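Local coordinates for xyloglucan-specific endo-beta-1,4-glucanase BoGH5A (Bacteroides ovatus, PDB 3ZMR), which hydrolyses internal beta-1,4-glucosidic linkages in the xyloglucan backbone with retention of anomeric configuration, releasing xyloglucan oligosaccharides, at residues G109-T114 and S119-A124; D146-C149 and P153-N156; K202-L205 and Y210-I213; K315-F320 and L378-V383. All coordinates share one frame; numbering follows the deposited sequence.

Contact 1. Residues G109-T114 and S119-A124; sequences GMRDLT and SALMKA
The guanidinium of R111 meets two leucine methyls: L113 CD1 rests on one face, offset toward the rim, and L121 CD1 comes in obliquely to the group. The approach from L121 is made at one nitrogen, with R111 NH1 3.7 Å from L121 CD1; the two side chains reach for each other from opposite directions. A bend at chi3 (-76°) turns the guanidinium so that one face meets L113 CD1. L113 CD1 also touches L121 CD1 at 4.0 Å, the two leucine side chains crossing at about a right angle. L118, between the segments on helix 115-122, also packs against both R111 and L113. T114 is the N-cap of this helix: its side chain caps a backbone N, while its own N bonds to Q117 OE1. So the loop entering the helix folds against the helix's last turn, on the protein surface. The polar work of R111 is done with other partners, since NH2 forms a salt bridge to D253 OD1 and a hydrogen bond to Y210 OH. Chemically, then, two leucine methyls pack against an arginine whose charge is probably balanced largely by D253.

Contact 2. Residues D146-C149 and P153-N156; sequences DETC and PTPN
E147 and T154 face each other with CA atoms 6.4 Å apart, and T148 and P153 come to 5.4 Å, as the type I turn D146-C149 lies against the extended run P153-N156, in which T154 stands between two prolines. One hydrogen bond joins the two: T154 OG1 donates to E147 OE2 at 2.6 Å, arriving on the anti lone pair, away from the other carboxylate oxygen. E147 gets there folded up, with CG lodged between the backbone N and the carbonyl carbon (chi1 79°) and a second bend at chi2 (-75°). Its other oxygen, OE1, takes a salt bridge from K196 NZ, so both oxygens of this buried carboxylate are gripped; the lysine and the hydroxyl would probably favour the charged form. Beside this bond T148 makes looser contact, its CG2 lying 4.4 Å from P153 CA. T148 is tied back into its own turn, where D146 OD1 accepts twice: from T148 OG1 at 2.7 Å on the syn lone pair, and from T148 N at 2.9 Å from above the carboxylate plane. The latter makes an Asx turn. C149, which closes the type I turn, belongs to the glycan pocket and touches a bound glucose unit. Both segments lie in the loop between strand 143-144 and helix 157-165. N156 is the N-cap of that helix through OD1 to L159 N, while W193 and K196 of helix 191-206 border the E147 side.

Contact 3. Residues K202-L205 and Y210-I213; sequences KAAL and YVII
A204 and V211 make the tight part of this contact: A204 CB sits 3.4 Å from V211 CG2, closer than carbon atoms usually pack. The same methyl is approached from L205, with CD2 3.7 Å from V211 CG2 and L205 CG only a little farther, the leucine and valine side chains crossing at about a right angle. V211 directs its CB at the helix, and with CG1 anti to the backbone N (chi1 178°) it is CG2 that lands between the alanine and the leucine. L205 sets off across the helix flank, yet its end swings in to reach the valine. Helix 191-206 here covers strand 210-214, which it immediately precedes, closing the beta-alpha-beta crossover that begins with strand 170-173, one unit of the eight-stranded TIM barrel of family 5 glycoside hydrolases. The two strands are parallel neighbours in the barrel wall, and V171 touches A204 while I173 touches V211. On its other edge strand 210-214 pairs with strand 255-258, whose L255 also packs on V211. The contact gives way to solvent at K202, less than a turn back. K202 points its CB away from the strand, and its chain, extended as far as CE and then turned, ends in a salt bridge from NZ to D206 OD2. Y210 also points its CB away from helix 191-206, its ring buried against L118 and M122 of helix 115-122.

Contact 4. Residues K315-F320 and L378-V383; sequences KAVAHF and LSSLNV. With EDO (1,2-ethanediol), chain G.
Two neighbouring elements of the helical layer around the TIM barrel meet here: helix 313-319, and the type I turn S379-N382 that links helices 371-379 and 382-386. V317 carries the contact with one methyl. Its CG2 lies 3.6 Å from S380 O and 3.7 Å from S380 OG, and the looser V383 CG1 is 4.4 Å away from that same V317 CG2. Since CG1 is anti to the backbone N (chi1 172°), CG2 is the branch presented to the turn. S380 OG spends its hydrogen bond on T377 O, so toward V317 it offers packing alone. On another side of helix 313-319 an ethanediol, probably from the crystallisation liquor, sits against K315, A318 and H319. H319 NE2 and the diol's O2 share a hydrogen bond of 2.8 Å, near the ring plane, while A318 CB lies over one face of the imidazole, toward its rim; the ring also stacks with Y278. V313, at the start of the helix, extends the packing onto S380 and L381. On the barrel side, A316 and F320 pack on strand 331-337, which L378 touches too through Y337, and helix 275-293 flanks H319 and F320.

How the contacts relate
All four contacts lie in the TIM barrel and its surrounding helices and loops, in series along the chain. Contacts 1 and 3 have centres about 14 Å apart and touch through Y210, which ties the loop and helix 115-122 to strand 210-214. Contact 3 is about 15 Å from contact 2, centre to centre, and helix 191-206 runs from one to the other. Contact 4 stands apart, about 22 Å from contact 1 and about 35 Å from contact 2 between centres, although strand 331-337 packs against both 1 and 4. Contact 2 alone borders the bound glycan; contact 3 packs helix on strand, and 1 and 4 join helices and loops outside the barrel.

Contact 1. Residues G109-T114 and S119-A124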
# COMPACT_ATOMS: atom_id res chain seq x y z
N GLY A 109 -0.31 -7.25 23.42
CA GLY A 109 0.48 -7.79 22.29
C GLY A 109 0.89 -6.78 21.24
O GLY A 109 1.45 -7.16 20.22
N MET A 110 0.66 -5.50 21.53
CA MET A 110 0.93 -4.39 20.62
C MET A 110 2.07 -3.57 21.23
O MET A 110 1.84 -2.68 22.05
CB MET A 110 -0.31 -3.53 20.34
CG MET A 110 -1.58 -4.31 20.08
SD MET A 110 -1.51 -5.57 18.80
CE MET A 110 -1.62 -4.58 17.33
N ARG A 111 3.30 -3.90 20.86
CA ARG A 111 4.49 -3.24 21.40
C ARG A 111 4.50 -1.76 21.07
O ARG A 111 4.00 -1.33 20.03
CB ARG A 111 5.75 -3.90 20.86
CG ARG A 111 5.92 -5.34 21.35
CD ARG A 111 7.01 -6.04 20.55
NE ARG A 111 6.50 -6.40 19.24
CZ ARG A 111 7.20 -7.00 18.29
NH1 ARG A 111 8.51 -7.24 18.46
NH2 ARG A 111 6.59 -7.35 17.18
N ASP A 112 5.12 -0.98 21.95
CA ASP A 112 5.26 0.45 21.73
C ASP A 112 6.44 0.71 20.78
O ASP A 112 7.53 1.18 21.18
CB ASP A 112 5.47 1.19 23.05
CG ASP A 112 5.36 2.68 22.90
OD1 ASP A 112 4.86 3.18 21.88
OD2 ASP A 112 5.73 3.37 23.85
N LEU A 113 6.20 0.41 19.50
CA LEU A 113 7.18 0.53 18.42
C LEU A 113 6.53 1.26 17.25
O LEU A 113 5.41 0.94 16.88
CB LEU A 113 7.62 -0.86 17.95
CG LEU A 113 8.38 -1.73 18.95
CD1 LEU A 113 8.57 -3.12 18.38
CD2 LEU A 113 9.72 -1.06 19.29
N THR A 114 7.24 2.22 16.67
CA THR A 114 6.79 2.82 15.43
C THR A 114 6.86 1.77 14.31
O THR A 114 7.57 0.77 14.44
CB THR A 114 7.64 4.02 15.00
OG1 THR A 114 8.95 3.53 14.74
CG2 THR A 114 7.66 5.09 16.08
N SER A 119 9.80 -2.29 11.24
CA SER A 119 10.38 -2.67 9.95
C SER A 119 11.80 -3.21 10.12
O SER A 119 12.20 -4.15 9.43
CB SER A 119 10.32 -1.53 8.92
OG SER A 119 11.31 -0.57 9.14
N ALA A 120 12.52 -2.69 11.09
CA ALA A 120 13.91 -3.10 11.30
C ALA A 120 13.99 -4.53 11.88
O ALA A 120 15.03 -5.19 11.78
CB ALA A 120 14.58 -2.11 12.23
N LEU A 121 12.90 -5.02 12.46
CA LEU A 121 12.78 -6.38 13.00
C LEU A 121 12.30 -7.38 11.95
O LEU A 121 12.47 -8.59 12.08
CB LEU A 121 11.80 -6.40 14.18
CG LEU A 121 12.11 -5.45 15.33
CD1 LEU A 121 11.03 -5.56 16.41
CD2 LEU A 121 13.48 -5.75 15.92
N MET A 122 11.69 -6.85 10.91
CA MET A 122 11.04 -7.70 9.91
C MET A 122 12.04 -8.33 8.96
O MET A 122 11.94 -9.52 8.67
CB MET A 122 9.94 -6.91 9.19
CG MET A 122 8.72 -6.72 10.10
SD MET A 122 7.40 -5.58 9.60
CE MET A 122 6.94 -6.41 8.13
N LYS A 123 12.99 -7.50 8.52
CA LYS A 123 14.22 -7.90 7.80
C LYS A 123 14.01 -8.32 6.34
O LYS A 123 14.39 -7.60 5.42
CB LYS A 123 15.00 -8.98 8.55
CG LYS A 123 15.70 -8.41 9.80
CD LYS A 123 16.25 -9.51 10.70
CE LYS A 123 16.03 -9.15 12.17
NZ LYS A 123 16.87 -9.95 13.10
N ALA A 124 13.50 -9.53 6.14
CA ALA A 124 13.23 -10.05 4.80
C ALA A 124 12.15 -11.09 4.84
O ALA A 124 11.85 -11.70 5.87
CB ALA A 124 14.46 -10.66 4.18

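Contact 2. Residues D146-C149 and P153-N156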
# COMPACT_ATOMS: atom_id res chain seq x y z
N ASP A 146 -10.88 -21.83 -5.44
CA ASP A 146 -10.42 -21.75 -4.05
C ASP A 146 -8.89 -21.63 -4.10
O ASP A 146 -8.32 -21.40 -5.18
CB ASP A 146 -10.96 -22.94 -3.20
CG ASP A 146 -10.33 -24.30 -3.53
OD1 ASP A 146 -9.34 -24.38 -4.28
OD2 ASP A 146 -10.81 -25.32 -2.97
N GLU A 147 -8.22 -21.81 -2.96
CA GLU A 147 -6.78 -21.57 -2.86
C GLU A 147 -5.92 -22.51 -3.66
O GLU A 147 -4.71 -22.32 -3.75
CB GLU A 147 -6.34 -21.51 -1.39
CG GLU A 147 -6.16 -22.84 -0.66
CD GLU A 147 -7.42 -23.56 -0.26
OE1 GLU A 147 -8.55 -23.11 -0.56
OE2 GLU A 147 -7.25 -24.63 0.38
N THR A 148 -6.52 -23.60 -4.15
CA THR A 148 -5.81 -24.62 -4.93
C THR A 148 -5.98 -24.44 -6.43
O THR A 148 -5.40 -25.22 -7.21
CB THR A 148 -6.23 -26.05 -4.55
OG1 THR A 148 -7.58 -26.31 -5.00
CG2 THR A 148 -6.10 -26.27 -3.05
N CYS A 149 -6.74 -23.43 -6.87
CA CYS A 149 -7.18 -23.41 -8.27
C CYS A 149 -6.10 -22.97 -9.27
O CYS A 149 -6.29 -23.08 -10.49
CB CYS A 149 -8.47 -22.63 -8.49
SG CYS A 149 -8.40 -20.85 -8.42
N PRO A 153 -1.05 -26.27 -3.18
CA PRO A 153 -1.81 -26.84 -2.09
C PRO A 153 -2.13 -25.80 -1.02
O PRO A 153 -1.59 -24.70 -1.03
CB PRO A 153 -0.85 -27.88 -1.52
CG PRO A 153 0.52 -27.34 -1.80
CD PRO A 153 0.40 -26.55 -3.05
N THR A 154 -3.00 -26.17 -0.08
CA THR A 154 -3.29 -25.29 1.07
C THR A 154 -1.98 -25.04 1.84
O THR A 154 -1.30 -26.01 2.17
CB THR A 154 -4.32 -25.94 2.00
OG1 THR A 154 -5.43 -26.35 1.21
CG2 THR A 154 -4.80 -24.97 3.08
N PRO A 155 -1.66 -23.77 2.17
CA PRO A 155 -0.53 -23.51 3.04
C PRO A 155 -0.66 -24.29 4.33
O PRO A 155 -1.76 -24.43 4.88
CB PRO A 155 -0.59 -21.99 3.26
CG PRO A 155 -1.20 -21.49 2.00
CD PRO A 155 -2.27 -22.52 1.70
N ASN A 156 0.46 -24.80 4.81
CA ASN A 156 0.50 -25.66 5.98
C ASN A 156 1.62 -25.30 6.96
O ASN A 156 2.47 -24.44 6.70
CB ASN A 156 0.56 -27.13 5.53
CG ASN A 156 1.81 -27.45 4.73
OD1 ASN A 156 2.85 -26.84 4.91
ND2 ASN A 156 1.71 -28.45 3.87

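Contact 3. Residues K202-L205 and Y210-I213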
# COMPACT_ATOMS: atom_id res chain seq x y z
N LYS A 202 -2.81 -18.28 11.48
CA LYS A 202 -2.43 -18.85 12.76
C LYS A 202 -1.17 -19.74 12.64
O LYS A 202 -0.22 -19.67 13.44
CB LYS A 202 -3.60 -19.62 13.38
CG LYS A 202 -3.34 -20.12 14.78
CD LYS A 202 -4.53 -20.88 15.37
CE LYS A 202 -4.29 -21.18 16.84
NZ LYS A 202 -3.01 -21.92 17.10
N ALA A 203 -1.15 -20.60 11.61
CA ALA A 203 0.03 -21.48 11.39
C ALA A 203 1.31 -20.66 11.15
O ALA A 203 2.37 -20.97 11.67
CB ALA A 203 -0.24 -22.41 10.22
N ALA A 204 1.18 -19.58 10.37
CA ALA A 204 2.34 -18.73 10.07
C ALA A 204 2.84 -18.02 11.34
O ALA A 204 4.03 -17.93 11.62
CB ALA A 204 1.99 -17.73 8.99
N LEU A 205 1.90 -17.48 12.10
CA LEU A 205 2.26 -16.82 13.35
C LEU A 205 2.90 -17.79 14.35
O LEU A 205 3.87 -17.46 15.04
CB LEU A 205 1.02 -16.17 13.97
CG LEU A 205 0.49 -14.92 13.24
CD1 LEU A 205 -0.89 -14.57 13.79
CD2 LEU A 205 1.41 -13.71 13.31
N TYR A 210 6.25 -12.80 11.13
CA TYR A 210 5.32 -11.71 10.82
C TYR A 210 4.47 -12.13 9.66
O TYR A 210 4.96 -12.78 8.73
CB TYR A 210 6.06 -10.41 10.50
CG TYR A 210 6.70 -9.73 11.68
CD1 TYR A 210 6.02 -8.78 12.41
CD2 TYR A 210 8.02 -10.00 12.04
CE1 TYR A 210 6.60 -8.13 13.48
CE2 TYR A 210 8.60 -9.39 13.12
CZ TYR A 210 7.87 -8.45 13.85
OH TYR A 210 8.45 -7.80 14.93
N VAL A 211 3.20 -11.72 9.67
CA VAL A 211 2.23 -12.09 8.64
C VAL A 211 1.55 -10.84 8.11
O VAL A 211 1.09 -10.03 8.90
CB VAL A 211 1.19 -13.09 9.14
CG1 VAL A 211 0.18 -13.40 8.05
CG2 VAL A 211 1.90 -14.35 9.66
N ILE A 212 1.49 -10.70 6.79
CA ILE A 212 0.75 -9.67 6.11
C ILE A 212 -0.38 -10.32 5.30
O ILE A 212 -0.11 -11.23 4.49
CB ILE A 212 1.65 -8.87 5.15
CG1 ILE A 212 2.79 -8.14 5.86
CG2 ILE A 212 0.82 -7.88 4.34
CD1 ILE A 212 3.95 -7.75 4.96
N ILE A 213 -1.62 -9.91 5.52
CA ILE A 213 -2.76 -10.32 4.66
C ILE A 213 -3.29 -9.10 3.93
O ILE A 213 -3.29 -7.98 4.47
CB ILE A 213 -3.88 -11.03 5.43
CG1 ILE A 213 -4.44 -10.17 6.57
CG2 ILE A 213 -3.38 -12.38 5.93
CD1 ILE A 213 -5.64 -10.78 7.25

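Contact 4. Residues K315-F320 and L378-V383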
# COMPACT_ATOMS: atom_id res chain seq x y z
N LYS A 315 5.71 6.53 -9.01
CA LYS A 315 4.40 7.10 -8.68
C LYS A 315 4.20 7.32 -7.17
O LYS A 315 3.44 8.21 -6.76
CB LYS A 315 3.25 6.29 -9.29
CG LYS A 315 3.19 6.37 -10.82
CD LYS A 315 2.13 5.46 -11.40
CE LYS A 315 2.04 5.58 -12.91
NZ LYS A 315 3.26 5.10 -13.59
N ALA A 316 4.84 6.49 -6.35
CA ALA A 316 4.82 6.73 -4.90
C ALA A 316 5.46 8.08 -4.58
O ALA A 316 4.89 8.94 -3.91
CB ALA A 316 5.54 5.61 -4.15
N VAL A 317 6.67 8.25 -5.08
CA VAL A 317 7.44 9.46 -4.83
C VAL A 317 6.68 10.69 -5.31
O VAL A 317 6.64 11.71 -4.63
CB VAL A 317 8.83 9.37 -5.50
CG1 VAL A 317 9.58 10.69 -5.43
CG2 VAL A 317 9.67 8.26 -4.86
N ALA A 318 6.06 10.59 -6.49
CA ALA A 318 5.38 11.76 -7.10
C ALA A 318 3.96 12.02 -6.57
O ALA A 318 3.49 13.16 -6.59
CB ALA A 318 5.36 11.60 -8.62
N HIS A 319 3.25 10.97 -6.15
CA HIS A 319 1.81 11.10 -5.93
C HIS A 319 1.22 10.49 -4.66
O HIS A 319 0.04 10.73 -4.37
CB HIS A 319 1.04 10.52 -7.12
CG HIS A 319 1.46 11.07 -8.44
ND1 HIS A 319 1.13 12.34 -8.85
CD2 HIS A 319 2.18 10.53 -9.46
CE1 HIS A 319 1.63 12.56 -10.05
NE2 HIS A 319 2.26 11.47 -10.44
N PHE A 320 1.95 9.65 -3.95
CA PHE A 320 1.39 9.01 -2.76
C PHE A 320 1.23 10.05 -1.67
O PHE A 320 2.16 10.84 -1.42
CB PHE A 320 2.28 7.84 -2.27
CG PHE A 320 1.90 7.33 -0.91
CD1 PHE A 320 0.88 6.40 -0.77
CD2 PHE A 320 2.55 7.78 0.24
CE1 PHE A 320 0.54 5.91 0.48
CE2 PHE A 320 2.23 7.29 1.48
CZ PHE A 320 1.20 6.40 1.60
N LEU A 378 15.36 2.45 -6.20
CA LEU A 378 15.10 2.05 -4.82
C LEU A 378 15.55 3.13 -3.82
O LEU A 378 14.87 3.39 -2.82
CB LEU A 378 15.69 0.68 -4.51
CG LEU A 378 15.03 -0.50 -5.24
CD1 LEU A 378 15.76 -1.80 -4.90
CD2 LEU A 378 13.52 -0.57 -4.92
N SER A 379 16.65 3.84 -4.12
CA SER A 379 17.11 4.93 -3.25
C SER A 379 16.17 6.14 -3.26
O SER A 379 16.16 6.92 -2.30
CB SER A 379 18.54 5.35 -3.59
OG SER A 379 18.62 6.08 -4.76
N SER A 380 15.37 6.30 -4.32
CA SER A 380 14.40 7.41 -4.39
C SER A 380 13.33 7.32 -3.28
O SER A 380 12.70 8.30 -2.92
CB SER A 380 13.76 7.51 -5.80
OG SER A 380 12.77 6.50 -6.01
N LEU A 381 13.18 6.13 -2.71
CA LEU A 381 12.28 5.90 -1.57
C LEU A 381 12.79 6.44 -0.24
O LEU A 381 12.07 6.44 0.76
CB LEU A 381 11.96 4.40 -1.44
CG LEU A 381 11.13 3.85 -2.61
CD1 LEU A 381 11.23 2.32 -2.60
CD2 LEU A 381 9.69 4.33 -2.47
N ASN A 382 14.02 6.97 -0.25
CA ASN A 382 14.59 7.65 0.93
C ASN A 382 13.72 8.79 1.43
O ASN A 382 13.74 9.10 2.61
CB ASN A 382 16.07 8.06 0.73
CG ASN A 382 16.34 9.19 -0.27
OD1 ASN A 382 15.49 9.73 -0.94
ND2 ASN A 382 17.63 9.56 -0.35
N VAL A 383 12.94 9.41 0.55
CA VAL A 383 12.03 10.49 0.96
C VAL A 383 11.03 9.99 2.02
O VAL A 383 10.69 10.70 2.96
CB VAL A 383 11.33 11.15 -0.24
CG1 VAL A 383 10.39 10.21 -0.96
CG2 VAL A 383 10.59 12.40 0.20
C1 EDO G . 4.82 9.55 -11.53
O1 EDO G . 5.82 8.66 -12.01
C2 EDO G . 3.94 10.16 -12.64
O2 EDO G . 4.00 11.58 -12.62